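Beta-xylosidase (Uncultured organism, PDB 4MLG) probably hydrolyses short beta-1,4-xylans, releasing xylose from their non-reducing ends, as a family 43 glycosyl hydrolase built as a beta-propeller. Local coordinates at residues Ala306-Asn311 / Gln317-Thr322; Leu25-Ser30 / Tyr285-Asp290; Pro4-Pro9 / Cys291-Gly296. All coordinates share one frame; numbering follows the deposited sequence.

Contact 1 (Ala306-Asn311 / Gln317-Thr322)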
ATOM      1  N   ALA A 306      -2.850  -1.668  36.955  1.00 64.58           N
ATOM      2  CA  ALA A 306      -2.772  -0.806  38.126  1.00 64.49           C
ATOM      3  C   ALA A 306      -4.013   0.073  38.199  1.00 66.00           C
ATOM      4  O   ALA A 306      -4.526   0.521  37.171  1.00 66.42           O
ATOM      5  CB  ALA A 306      -1.520   0.048  38.073  1.00 62.75           C
ATOM      6  N   GLU A 307      -4.495   0.316  39.412  1.00 66.22           N
ATOM      7  CA  GLU A 307      -5.683   1.137  39.605  1.00 64.93           C
ATOM      8  C   GLU A 307      -5.412   2.596  39.259  1.00 61.89           C
ATOM      9  O   GLU A 307      -4.416   3.175  39.693  1.00 61.09           O
ATOM     10  CB  GLU A 307      -6.195   1.018  41.042  1.00 67.27           C
ATOM     11  CG  GLU A 307      -7.464   1.810  41.310  1.00 67.86           C
ATOM     12  CD  GLU A 307      -8.045   1.541  42.683  1.00 69.65           C
ATOM     13  OE1 GLU A 307      -7.415   0.793  43.459  1.00 70.63           O
ATOM     14  OE2 GLU A 307      -9.131   2.076  42.985  1.00 70.86           O
ATOM     15  N   LEU A 308      -6.305   3.184  38.467  1.00 60.53           N
ATOM     16  CA  LEU A 308      -6.175   4.578  38.062  1.00 58.91           C
ATOM     17  C   LEU A 308      -7.175   5.448  38.817  1.00 58.53           C
ATOM     18  O   LEU A 308      -8.348   5.098  38.938  1.00 58.52           O
ATOM     19  CB  LEU A 308      -6.386   4.714  36.553  1.00 57.68           C
ATOM     20  CG  LEU A 308      -6.087   6.081  35.938  1.00 58.24           C
ATOM     21  CD1 LEU A 308      -5.124   5.933  34.774  1.00 57.83           C
ATOM     22  CD2 LEU A 308      -7.366   6.767  35.489  1.00 58.61           C
ATOM     23  N   LYS A 309      -6.704   6.581  39.328  1.00 64.99           N
ATOM     24  CA  LYS A 309      -7.553   7.467  40.117  1.00 67.89           C
ATOM     25  C   LYS A 309      -7.514   8.901  39.600  1.00 69.22           C
ATOM     26  O   LYS A 309      -6.481   9.370  39.120  1.00 69.39           O
ATOM     27  CB  LYS A 309      -7.148   7.423  41.592  1.00 70.54           C
ATOM     28  CG  LYS A 309      -7.362   6.069  42.249  1.00 71.08           C
ATOM     29  CD  LYS A 309      -6.918   6.083  43.702  1.00 75.36           C
ATOM     30  CE  LYS A 309      -7.157   4.736  44.363  1.00 75.84           C
ATOM     31  NZ  LYS A 309      -6.681   4.720  45.774  1.00 80.04           N
ATOM     32  N   TYR A 310      -8.644   9.590  39.702  1.00 70.28           N
ATOM     33  CA  TYR A 310      -8.749  10.961  39.219  1.00 71.40           C
ATOM     34  C   TYR A 310      -8.771  11.965  40.364  1.00 74.55           C
ATOM     35  O   TYR A 310      -9.216  11.655  41.471  1.00 75.77           O
ATOM     36  CB  TYR A 310     -10.012  11.144  38.374  1.00 71.11           C
ATOM     37  CG  TYR A 310     -10.081  10.278  37.137  1.00 67.84           C
ATOM     38  CD1 TYR A 310      -9.481  10.677  35.950  1.00 66.22           C
ATOM     39  CD2 TYR A 310     -10.762   9.068  37.153  1.00 67.21           C
ATOM     40  CE1 TYR A 310      -9.548   9.889  34.816  1.00 64.27           C
ATOM     41  CE2 TYR A 310     -10.835   8.275  36.025  1.00 65.61           C
ATOM     42  CZ  TYR A 310     -10.227   8.690  34.860  1.00 64.30           C
ATOM     43  OH  TYR A 310     -10.299   7.898  33.735  1.00 62.77           O
ATOM     44  N   ASN A 311      -8.286  13.169  40.086  1.00 75.42           N
ATOM     45  CA  ASN A 311      -8.422  14.282  41.011  1.00 77.94           C
ATOM     46  C   ASN A 311      -9.702  15.041  40.691  1.00 78.77           C
ATOM     47  O   ASN A 311     -10.132  15.067  39.537  1.00 76.76           O
ATOM     48  CB  ASN A 311      -7.206  15.205  40.916  1.00 78.44           C
ATOM     49  CG  ASN A 311      -5.944  14.557  41.445  1.00 78.20           C
ATOM     50  OD1 ASN A 311      -5.963  13.889  42.480  1.00 78.70           O
ATOM     51  ND2 ASN A 311      -4.839  14.744  40.733  1.00 77.62           N
ATOM     52  N   GLN A 317      -4.171  11.134  38.576  1.00 67.85           N
ATOM     53  CA  GLN A 317      -3.058  10.922  39.495  1.00 70.93           C
ATOM     54  C   GLN A 317      -1.987  10.061  38.832  1.00 66.93           C
ATOM     55  O   GLN A 317      -2.258   8.931  38.427  1.00 65.07           O
ATOM     56  CB  GLN A 317      -3.536  10.269  40.795  1.00 75.57           C
ATOM     57  CG  GLN A 317      -4.450  11.147  41.638  1.00 82.04           C
ATOM     58  CD  GLN A 317      -4.892  10.472  42.923  1.00 87.29           C
ATOM     59  OE1 GLN A 317      -4.654   9.281  43.129  1.00 87.60           O
ATOM     60  NE2 GLN A 317      -5.538  11.235  43.798  1.00 91.74           N
ATOM     61  N   PRO A 318      -0.763  10.601  38.717  1.00 65.81           N
ATOM     62  CA  PRO A 318       0.344   9.910  38.046  1.00 62.93           C
ATOM     63  C   PRO A 318       0.668   8.567  38.696  1.00 62.13           C
ATOM     64  O   PRO A 318       0.661   8.459  39.920  1.00 65.23           O
ATOM     65  CB  PRO A 318       1.516  10.885  38.208  1.00 65.05           C
ATOM     66  CG  PRO A 318       1.139  11.762  39.349  1.00 68.81           C
ATOM     67  CD  PRO A 318      -0.347  11.899  39.271  1.00 68.58           C
ATOM     68  N   ILE A 319       0.936   7.556  37.874  1.00 58.73           N
ATOM     69  CA  ILE A 319       1.275   6.227  38.372  1.00 59.41           C
ATOM     70  C   ILE A 319       2.755   5.928  38.140  1.00 62.36           C
ATOM     71  O   ILE A 319       3.289   6.186  37.061  1.00 61.16           O
ATOM     72  CB  ILE A 319       0.407   5.136  37.712  1.00 55.18           C
ATOM     73  CG1 ILE A 319      -1.074   5.381  38.011  1.00 54.83           C
ATOM     74  CG2 ILE A 319       0.818   3.756  38.194  1.00 54.02           C
ATOM     75  CD1 ILE A 319      -1.993   4.334  37.426  1.00 51.76           C
ATOM     76  N   LYS A 320       3.413   5.389  39.162  1.00 67.74           N
ATOM     77  CA  LYS A 320       4.840   5.106  39.089  1.00 72.41           C
ATOM     78  C   LYS A 320       5.134   3.877  38.230  1.00 72.27           C
ATOM     79  O   LYS A 320       4.599   2.793  38.471  1.00 69.03           O
ATOM     80  CB  LYS A 320       5.410   4.916  40.497  1.00 76.45           C
ATOM     81  CG  LYS A 320       6.932   4.907  40.568  1.00 79.53           C
ATOM     82  CD  LYS A 320       7.515   6.264  40.194  1.00 82.38           C
ATOM     83  CE  LYS A 320       8.985   6.369  40.586  1.00 86.43           C
ATOM     84  NZ  LYS A 320       9.829   5.330  39.933  1.00 85.19           N
ATOM     85  N   GLY A 321       5.980   4.057  37.221  1.00 76.28           N
ATOM     86  CA  GLY A 321       6.464   2.943  36.429  1.00 79.59           C
ATOM     87  C   GLY A 321       7.513   2.187  37.220  1.00 85.99           C
ATOM     88  O   GLY A 321       8.066   2.719  38.182  1.00 91.05           O
ATOM     89  N   THR A 322       7.787   0.951  36.820  1.00 87.57           N
ATOM     90  CA  THR A 322       8.711   0.098  37.562  1.00 93.41           C
ATOM     91  C   THR A 322      10.117   0.693  37.625  1.00 96.27           C
ATOM     92  O   THR A 322      10.748   0.702  38.682  1.00 99.43           O
ATOM     93  CB  THR A 322       8.788  -1.317  36.964  1.00 94.85           C
ATOM     94  OG1 THR A 322       7.463  -1.816  36.736  1.00 94.23           O
ATOM     95  CG2 THR A 322       9.521  -2.255  37.911  1.00 98.73           C
TER
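A loop at the C-terminal end of the last propeller blade brings Gln317 back against Lys309 and Asn311, where the chain has just run off strand 302-308. One backbone hydrogen bond fastens the return: Gln317 N donates to Lys309 O over 3.0 Å. Side chains supply most of the rest. The first torsion of Gln317 sets CG beside its backbone N (chi1 -66°), and from there the extended chain crosses Asn311 at about a right angle. Gln317 NE2 donates to Asn311 OD1 at 3.0 Å, with an N-H...O angle of 159°. The acceptor lies in the plane of the glutamine amide, whereas the donor stands tilted out of the asparagine carbonyl plane, the two amides being turned 53° apart. On the other branch, Gln317 OE1 rests against the aliphatic root of Lys309, 3.5 Å from its CB. Asn311 ND2 in turn bonds to Ser315 OG within the connecting loop. Two residues further along, Ile319 sends CD1 back over the strand, 3.5 Å from Glu307 O and 4.4 Å from both Ala306 CB and Leu308 CD1. Leu286 of the neighbouring strand 283-290 packs on the same isoleucine, while the backbone of Ile319 bonds to Ile264 and Thr266, so that the returning chain bridges two sheets. Tyr310 turns away and stacks on Tyr230. The chemistry is thus divided in two: at the loop, where Lys309 is exposed, a chain of hydrogen bonds from Gln317 through Asn311 to Ser315 probably restrains both amides from turning, and beside the strand one isoleucine methyl packs the departing tail on Ala306, Leu308 and the backbone of Glu307.

Contact 2 (Leu25-Ser30 / Tyr285-Asp290)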
ATOM      1  N   LEU A  25     -14.716  -8.211  31.713  1.00 73.41           N
ATOM      2  CA  LEU A  25     -13.625  -7.417  31.166  1.00 72.83           C
ATOM      3  C   LEU A  25     -12.747  -8.260  30.249  1.00 70.94           C
ATOM      4  O   LEU A  25     -12.066  -9.178  30.701  1.00 71.34           O
ATOM      5  CB  LEU A  25     -12.788  -6.804  32.290  1.00 74.55           C
ATOM      6  CG  LEU A  25     -11.576  -5.979  31.853  1.00 74.58           C
ATOM      7  CD1 LEU A  25     -11.518  -4.669  32.622  1.00 75.56           C
ATOM      8  CD2 LEU A  25     -10.292  -6.772  32.044  1.00 73.92           C
ATOM      9  N   TYR A  26     -12.771  -7.946  28.959  1.00 69.18           N
ATOM     10  CA  TYR A  26     -11.949  -8.659  27.987  1.00 66.31           C
ATOM     11  C   TYR A  26     -10.697  -7.862  27.643  1.00 61.99           C
ATOM     12  O   TYR A  26     -10.737  -6.635  27.548  1.00 61.31           O
ATOM     13  CB  TYR A  26     -12.747  -8.957  26.716  1.00 66.20           C
ATOM     14  CG  TYR A  26     -13.883  -9.938  26.911  1.00 68.43           C
ATOM     15  CD1 TYR A  26     -13.719 -11.287  26.624  1.00 69.45           C
ATOM     16  CD2 TYR A  26     -15.120  -9.513  27.379  1.00 69.63           C
ATOM     17  CE1 TYR A  26     -14.755 -12.187  26.800  1.00 71.95           C
ATOM     18  CE2 TYR A  26     -16.161 -10.405  27.558  1.00 72.21           C
ATOM     19  CZ  TYR A  26     -15.974 -11.740  27.267  1.00 73.52           C
ATOM     20  OH  TYR A  26     -17.009 -12.630  27.443  1.00 76.33           O
ATOM     21  N   ILE A  27      -9.586  -8.566  27.460  1.00 58.91           N
ATOM     22  CA  ILE A  27      -8.336  -7.925  27.075  1.00 55.90           C
ATOM     23  C   ILE A  27      -7.866  -8.459  25.727  1.00 56.83           C
ATOM     24  O   ILE A  27      -7.941  -9.660  25.466  1.00 59.16           O
ATOM     25  CB  ILE A  27      -7.235  -8.152  28.125  1.00 52.78           C
ATOM     26  CG1 ILE A  27      -7.790  -7.944  29.535  1.00 53.02           C
ATOM     27  CG2 ILE A  27      -6.058  -7.223  27.869  1.00 50.42           C
ATOM     28  CD1 ILE A  27      -6.777  -8.178  30.630  1.00 52.54           C
ATOM     29  N   TYR A  28      -7.385  -7.564  24.871  1.00 56.16           N
ATOM     30  CA  TYR A  28      -6.888  -7.952  23.557  1.00 56.58           C
ATOM     31  C   TYR A  28      -5.449  -7.488  23.366  1.00 55.29           C
ATOM     32  O   TYR A  28      -5.200  -6.459  22.738  1.00 54.40           O
ATOM     33  CB  TYR A  28      -7.786  -7.380  22.458  1.00 57.79           C
ATOM     34  CG  TYR A  28      -9.232  -7.802  22.582  1.00 60.30           C
ATOM     35  CD1 TYR A  28      -9.673  -8.998  22.034  1.00 61.48           C
ATOM     36  CD2 TYR A  28     -10.155  -7.006  23.252  1.00 60.88           C
ATOM     37  CE1 TYR A  28     -10.993  -9.391  22.144  1.00 63.17           C
ATOM     38  CE2 TYR A  28     -11.479  -7.392  23.367  1.00 62.27           C
ATOM     39  CZ  TYR A  28     -11.890  -8.586  22.811  1.00 63.33           C
ATOM     40  OH  TYR A  28     -13.204  -8.979  22.920  1.00 65.36           O
ATOM     41  N   PRO A  29      -4.493  -8.251  23.918  1.00 55.36           N
ATOM     42  CA  PRO A  29      -3.077  -7.882  23.876  1.00 55.02           C
ATOM     43  C   PRO A  29      -2.347  -8.497  22.687  1.00 56.12           C
ATOM     44  O   PRO A  29      -2.846  -9.440  22.075  1.00 57.72           O
ATOM     45  CB  PRO A  29      -2.543  -8.498  25.166  1.00 54.97           C
ATOM     46  CG  PRO A  29      -3.344  -9.755  25.310  1.00 55.11           C
ATOM     47  CD  PRO A  29      -4.714  -9.463  24.729  1.00 55.50           C
ATOM     48  N   SER A  30      -1.174  -7.958  22.367  1.00 55.77           N
ATOM     49  CA  SER A  30      -0.287  -8.580  21.394  1.00 56.50           C
ATOM     50  C   SER A  30       0.391  -9.774  22.058  1.00 57.87           C
ATOM     51  O   SER A  30       0.377  -9.892  23.282  1.00 58.43           O
ATOM     52  CB  SER A  30       0.764  -7.581  20.911  1.00 56.50           C
ATOM     53  OG  SER A  30       0.160  -6.407  20.403  1.00 56.73           O
ATOM     54  N   TYR A 285      -8.928   1.406  35.757  1.00 66.70           N
ATOM     55  CA  TYR A 285      -7.689   0.637  35.731  1.00 65.07           C
ATOM     56  C   TYR A 285      -6.803   1.029  34.552  1.00 64.05           C
ATOM     57  O   TYR A 285      -7.298   1.351  33.471  1.00 64.52           O
ATOM     58  CB  TYR A 285      -7.991  -0.863  35.681  1.00 64.50           C
ATOM     59  CG  TYR A 285      -8.759  -1.369  36.880  1.00 66.06           C
ATOM     60  CD1 TYR A 285      -8.095  -1.805  38.020  1.00 67.59           C
ATOM     61  CD2 TYR A 285     -10.147  -1.407  36.877  1.00 67.18           C
ATOM     62  CE1 TYR A 285      -8.793  -2.265  39.122  1.00 69.83           C
ATOM     63  CE2 TYR A 285     -10.854  -1.864  37.973  1.00 69.72           C
ATOM     64  CZ  TYR A 285     -10.171  -2.293  39.094  1.00 70.64           C
ATOM     65  OH  TYR A 285     -10.867  -2.751  40.188  1.00 71.64           O
ATOM     66  N   LEU A 286      -5.492   1.005  34.769  1.00 62.88           N
ATOM     67  CA  LEU A 286      -4.536   1.269  33.701  1.00 60.75           C
ATOM     68  C   LEU A 286      -3.799  -0.011  33.330  1.00 60.97           C
ATOM     69  O   LEU A 286      -2.763  -0.332  33.914  1.00 62.58           O
ATOM     70  CB  LEU A 286      -3.532   2.344  34.123  1.00 60.25           C
ATOM     71  CG  LEU A 286      -2.456   2.711  33.095  1.00 58.24           C
ATOM     72  CD1 LEU A 286      -3.073   3.416  31.897  1.00 57.37           C
ATOM     73  CD2 LEU A 286      -1.359   3.559  33.723  1.00 58.54           C
ATOM     74  N   PHE A 287      -4.342  -0.750  32.368  1.00 59.41           N
ATOM     75  CA  PHE A 287      -3.679  -1.947  31.870  1.00 58.28           C
ATOM     76  C   PHE A 287      -2.451  -1.538  31.067  1.00 57.29           C
ATOM     77  O   PHE A 287      -2.533  -0.656  30.218  1.00 57.25           O
ATOM     78  CB  PHE A 287      -4.625  -2.769  30.994  1.00 57.83           C
ATOM     79  CG  PHE A 287      -5.783  -3.366  31.744  1.00 57.89           C
ATOM     80  CD1 PHE A 287      -5.722  -4.667  32.216  1.00 57.39           C
ATOM     81  CD2 PHE A 287      -6.933  -2.629  31.972  1.00 59.12           C
ATOM     82  CE1 PHE A 287      -6.785  -5.219  32.903  1.00 58.50           C
ATOM     83  CE2 PHE A 287      -7.999  -3.178  32.659  1.00 60.25           C
ATOM     84  CZ  PHE A 287      -7.922  -4.473  33.125  1.00 59.90           C
ATOM     85  N   HIS A 288      -1.317  -2.172  31.345  1.00 56.68           N
ATOM     86  CA  HIS A 288      -0.074  -1.868  30.642  1.00 55.31           C
ATOM     87  C   HIS A 288       0.886  -3.051  30.715  1.00 54.37           C
ATOM     88  O   HIS A 288       0.463  -4.175  30.981  1.00 53.26           O
ATOM     89  CB  HIS A 288       0.577  -0.603  31.211  1.00 55.71           C
ATOM     90  CG  HIS A 288       0.850  -0.667  32.682  1.00 57.11           C
ATOM     91  ND1 HIS A 288      -0.151  -0.649  33.628  1.00 57.97           N
ATOM     92  CD2 HIS A 288       2.015  -0.735  33.370  1.00 57.36           C
ATOM     93  CE1 HIS A 288       0.383  -0.712  34.835  1.00 58.66           C
ATOM     94  NE2 HIS A 288       1.697  -0.764  34.705  1.00 58.60           N
ATOM     95  N   HIS A 289       2.172  -2.804  30.476  1.00 55.54           N
ATOM     96  CA  HIS A 289       3.167  -3.871  30.548  1.00 58.56           C
ATOM     97  C   HIS A 289       4.568  -3.383  30.912  1.00 60.94           C
ATOM     98  O   HIS A 289       4.889  -2.206  30.753  1.00 61.90           O
ATOM     99  CB  HIS A 289       3.218  -4.660  29.232  1.00 57.97           C
ATOM    100  CG  HIS A 289       3.666  -3.855  28.049  1.00 56.49           C
ATOM    101  ND1 HIS A 289       2.937  -3.785  26.881  1.00 55.14           N
ATOM    102  CD2 HIS A 289       4.771  -3.098  27.847  1.00 56.07           C
ATOM    103  CE1 HIS A 289       3.570  -3.016  26.014  1.00 54.35           C
ATOM    104  NE2 HIS A 289       4.684  -2.584  26.576  1.00 54.70           N
ATOM    105  N   ASP A 290       5.392  -4.304  31.401  1.00 62.74           N
ATOM    106  CA  ASP A 290       6.822  -4.062  31.560  1.00 63.74           C
ATOM    107  C   ASP A 290       7.604  -5.358  31.354  1.00 63.92           C
ATOM    108  O   ASP A 290       7.014  -6.428  31.205  1.00 63.84           O
ATOM    109  CB  ASP A 290       7.150  -3.417  32.914  1.00 65.13           C
ATOM    110  CG  ASP A 290       6.608  -4.203  34.094  1.00 66.86           C
ATOM    111  OD1 ASP A 290       6.365  -5.420  33.963  1.00 66.94           O
ATOM    112  OD2 ASP A 290       6.435  -3.593  35.170  1.00 68.20           O
TER
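Phe287 meets Leu25 and Ile27 across a buried boundary between strands 283-290 and 24-32, and all of this contact passes through its ring. CB already points toward the other strand, and the chi1 of -67° sets CG beside the backbone N. One flank comes first: Phe287 CD1 lies 4.0 Å from Ile27 CD1, and Phe287 CE1 comes to 3.7 Å from the same methyl while also approaching Leu25 CD2 at 3.9 Å. On the other flank, Phe287 CE2 is 3.8 Å from Leu25 CD1. At the far end of the ring, Phe287 CZ abuts both methyls of Leu25, 3.5 Å from CD2 and 3.6 Å from CD1. Leu25 arrives from the opposite direction, whereas Ile27 crosses at a slant, and both meet the ring obliquely. No hydrogen bond joins the two segments. Leu7, Val305 and Val278 add to the apolar surroundings of the phenyl group, whose side chain lies about 10 Å from the bound calcium ion. Replacing Phe287 by alanine removes the ring and would probably open a gap between the strands, leaving the methyls of Leu25 and Ile27 without their shared partner. Such apolar packing between neighbouring sheets is what joins adjacent blades of a beta-propeller, here the first and last blades along the chain.

Contact 3 (Pro4-Pro9 / Cys291-Gly296)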
ATOM      1  N   PRO A   4       0.419  -3.087  41.650  1.00 73.19           N
ATOM      2  CA  PRO A   4       0.127  -3.567  40.295  1.00 69.93           C
ATOM      3  C   PRO A   4       0.126  -5.091  40.226  1.00 70.89           C
ATOM      4  O   PRO A   4       1.014  -5.736  40.781  1.00 73.09           O
ATOM      5  CB  PRO A   4       1.289  -3.007  39.472  1.00 68.72           C
ATOM      6  CG  PRO A   4       1.742  -1.810  40.225  1.00 70.65           C
ATOM      7  CD  PRO A   4       1.565  -2.163  41.672  1.00 73.60           C
ATOM      8  N   ARG A   5      -0.868  -5.653  39.545  1.00 70.22           N
ATOM      9  CA  ARG A   5      -1.026  -7.099  39.472  1.00 72.14           C
ATOM     10  C   ARG A   5      -0.721  -7.632  38.076  1.00 70.29           C
ATOM     11  O   ARG A   5      -1.263  -7.144  37.085  1.00 68.32           O
ATOM     12  CB  ARG A   5      -2.448  -7.493  39.878  1.00 75.25           C
ATOM     13  CG  ARG A   5      -2.762  -8.968  39.690  1.00 78.90           C
ATOM     14  CD  ARG A   5      -4.252  -9.240  39.826  1.00 81.18           C
ATOM     15  NE  ARG A   5      -4.575 -10.637  39.550  1.00 83.36           N
ATOM     16  CZ  ARG A   5      -5.812 -11.116  39.466  1.00 84.80           C
ATOM     17  NH1 ARG A   5      -6.852 -10.309  39.632  1.00 85.10           N
ATOM     18  NH2 ARG A   5      -6.010 -12.402  39.212  1.00 85.86           N
ATOM     19  N   TYR A   6       0.154  -8.632  38.004  1.00 70.89           N
ATOM     20  CA  TYR A   6       0.437  -9.314  36.746  1.00 69.42           C
ATOM     21  C   TYR A   6      -0.648 -10.348  36.462  1.00 71.33           C
ATOM     22  O   TYR A   6      -0.975 -11.168  37.321  1.00 73.86           O
ATOM     23  CB  TYR A   6       1.817  -9.974  36.784  1.00 68.36           C
ATOM     24  CG  TYR A   6       2.965  -8.993  36.687  1.00 67.28           C
ATOM     25  CD1 TYR A   6       3.453  -8.589  35.452  1.00 65.26           C
ATOM     26  CD2 TYR A   6       3.560  -8.471  37.829  1.00 68.80           C
ATOM     27  CE1 TYR A   6       4.501  -7.692  35.354  1.00 64.95           C
ATOM     28  CE2 TYR A   6       4.610  -7.572  37.742  1.00 68.36           C
ATOM     29  CZ  TYR A   6       5.075  -7.187  36.500  1.00 66.34           C
ATOM     30  OH  TYR A   6       6.119  -6.295  36.403  1.00 66.00           O
ATOM     31  N   LEU A   7      -1.202 -10.307  35.255  1.00 70.13           N
ATOM     32  CA  LEU A   7      -2.358 -11.132  34.918  1.00 71.28           C
ATOM     33  C   LEU A   7      -1.990 -12.456  34.250  1.00 73.18           C
ATOM     34  O   LEU A   7      -2.546 -13.500  34.589  1.00 75.65           O
ATOM     35  CB  LEU A   7      -3.327 -10.345  34.034  1.00 69.13           C
ATOM     36  CG  LEU A   7      -3.821  -9.026  34.629  1.00 68.02           C
ATOM     37  CD1 LEU A   7      -4.719  -8.294  33.648  1.00 66.20           C
ATOM     38  CD2 LEU A   7      -4.549  -9.282  35.938  1.00 70.13           C
ATOM     39  N   VAL A   8      -1.064 -12.411  33.298  1.00 72.59           N
ATOM     40  CA  VAL A   8      -0.647 -13.618  32.590  1.00 74.29           C
ATOM     41  C   VAL A   8       0.846 -13.882  32.771  1.00 75.27           C
ATOM     42  O   VAL A   8       1.670 -13.369  32.013  1.00 74.22           O
ATOM     43  CB  VAL A   8      -0.976 -13.541  31.088  1.00 72.88           C
ATOM     44  CG1 VAL A   8      -0.643 -14.860  30.406  1.00 74.61           C
ATOM     45  CG2 VAL A   8      -2.441 -13.193  30.886  1.00 72.01           C
ATOM     46  N   PRO A   9       1.195 -14.684  33.789  1.00 79.67           N
ATOM     47  CA  PRO A   9       2.586 -15.019  34.112  1.00 83.05           C
ATOM     48  C   PRO A   9       3.163 -16.091  33.188  1.00 86.34           C
ATOM     49  O   PRO A   9       4.380 -16.158  33.015  1.00 90.03           O
ATOM     50  CB  PRO A   9       2.493 -15.569  35.544  1.00 84.05           C
ATOM     51  CG  PRO A   9       1.107 -15.226  36.026  1.00 82.25           C
ATOM     52  CD  PRO A   9       0.264 -15.205  34.800  1.00 80.43           C
ATOM     53  N   CYS A 291       8.928  -5.262  31.346  1.00 63.76           N
ATOM     54  CA  CYS A 291       9.760  -6.420  31.043  1.00 63.48           C
ATOM     55  C   CYS A 291      10.471  -6.969  32.276  1.00 64.18           C
ATOM     56  O   CYS A 291      11.627  -7.388  32.204  1.00 64.85           O
ATOM     57  CB  CYS A 291      10.770  -6.068  29.950  1.00 63.05           C
ATOM     58  SG  CYS A 291      10.010  -5.362  28.467  1.00 58.50           S
ATOM     59  N   VAL A 292       9.768  -6.969  33.405  1.00 63.52           N
ATOM     60  CA  VAL A 292      10.314  -7.508  34.648  1.00 63.83           C
ATOM     61  C   VAL A 292      10.471  -9.041  34.651  1.00 64.49           C
ATOM     62  O   VAL A 292      11.536  -9.542  35.014  1.00 65.88           O
ATOM     63  CB  VAL A 292       9.523  -7.020  35.893  1.00 44.91           C
ATOM     64  CG1 VAL A 292      10.012  -7.720  37.151  1.00 46.21           C
ATOM     65  CG2 VAL A 292       9.643  -5.510  36.039  1.00 44.15           C
ATOM     66  N   PRO A 293       9.424  -9.793  34.247  1.00 64.15           N
ATOM     67  CA  PRO A 293       9.612 -11.251  34.224  1.00 65.38           C
ATOM     68  C   PRO A 293      10.656 -11.711  33.205  1.00 66.53           C
ATOM     69  O   PRO A 293      11.294 -12.745  33.410  1.00 67.58           O
ATOM     70  CB  PRO A 293       8.229 -11.776  33.828  1.00 63.76           C
ATOM     71  CG  PRO A 293       7.286 -10.706  34.239  1.00 63.15           C
ATOM     72  CD  PRO A 293       8.020  -9.429  33.978  1.00 62.65           C
ATOM     73  N   SER A 294      10.824 -10.955  32.126  1.00 66.25           N
ATOM     74  CA  SER A 294      11.800 -11.303  31.097  1.00 67.32           C
ATOM     75  C   SER A 294      13.168 -10.715  31.422  1.00 68.92           C
ATOM     76  O   SER A 294      14.116 -10.854  30.648  1.00 68.51           O
ATOM     77  CB  SER A 294      11.336 -10.817  29.724  1.00 65.88           C
ATOM     78  OG  SER A 294      11.350  -9.402  29.651  1.00 65.18           O
ATOM     79  N   LYS A 295      13.251 -10.053  32.573  1.00 70.08           N
ATOM     80  CA  LYS A 295      14.496  -9.464  33.062  1.00 70.83           C
ATOM     81  C   LYS A 295      15.104  -8.421  32.120  1.00 68.87           C
ATOM     82  O   LYS A 295      16.305  -8.440  31.851  1.00 68.59           O
ATOM     83  CB  LYS A 295      15.520 -10.555  33.401  1.00 74.46           C
ATOM     84  CG  LYS A 295      15.087 -11.482  34.531  1.00 78.13           C
ATOM     85  CD  LYS A 295      16.150 -12.531  34.828  1.00 81.24           C
ATOM     86  CE  LYS A 295      15.767 -13.391  36.024  1.00 84.10           C
ATOM     87  NZ  LYS A 295      14.467 -14.088  35.823  1.00 84.66           N
ATOM     88  N   GLY A 296      14.270  -7.512  31.622  1.00 67.13           N
ATOM     89  CA  GLY A 296      14.756  -6.370  30.868  1.00 65.82           C
ATOM     90  C   GLY A 296      14.690  -6.487  29.357  1.00 63.54           C
ATOM     91  O   GLY A 296      15.025  -5.540  28.645  1.00 62.59           O
TER
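Tyr6 gives up the most surface here, reaching from strand 5-6 to the loop at Val292 and Pro293. Its CB points toward the loop, and chi1 of -73° sets CG beside the backbone N. The hydroxyl end arrives at Val292, with Tyr6 OH 3.5 Å from Val292 CB and 3.6 Å from CG2 of that residue; the two side chains cross at about a right angle. Pro293 comes obliquely to the ring from the opposite direction, its CD 4.2 Å from Tyr6 CE1, an apolar approach. Strand 5-6 is the outermost strand of the last blade, paired with strand 302-308, so the N terminus completes a sheet otherwise made by the C-terminal end of the chain, an arrangement consistent with a short "Velcro" closure of the beta-propeller. Val292 and Pro293 start a type I beta turn that runs to Lys295, closed by Lys295 N donating to Val292 O at 3.0 Å. No hydrogen bond crosses between the two segments. The tyrosine hydroxyl has its polar partners in the same sheet instead, bonding to Asp290 OD1 and Lys304 NZ. Val292 also touches Val269 and Thr322.

From the N terminus, segment 4-9 is reached first and returns to 291-296, so contact 3 closes a loop embracing most of the chain. Contact 2, from 25-30 to 285-290, closes a slightly shorter loop wholly within it. Contact 1 follows in series, a local return of only five intervening residues. Contacts 2 and 3 bring N-terminal segments against the last blade, one between blades and the other at the blade's outer strand; Leu7 joins them by packing on Ile27 and Phe287. Asp290 ties contact 1 to contact 2, since its carboxylate bonds to Thr322 OG1 and so fastens the C-terminal tail to the last blade.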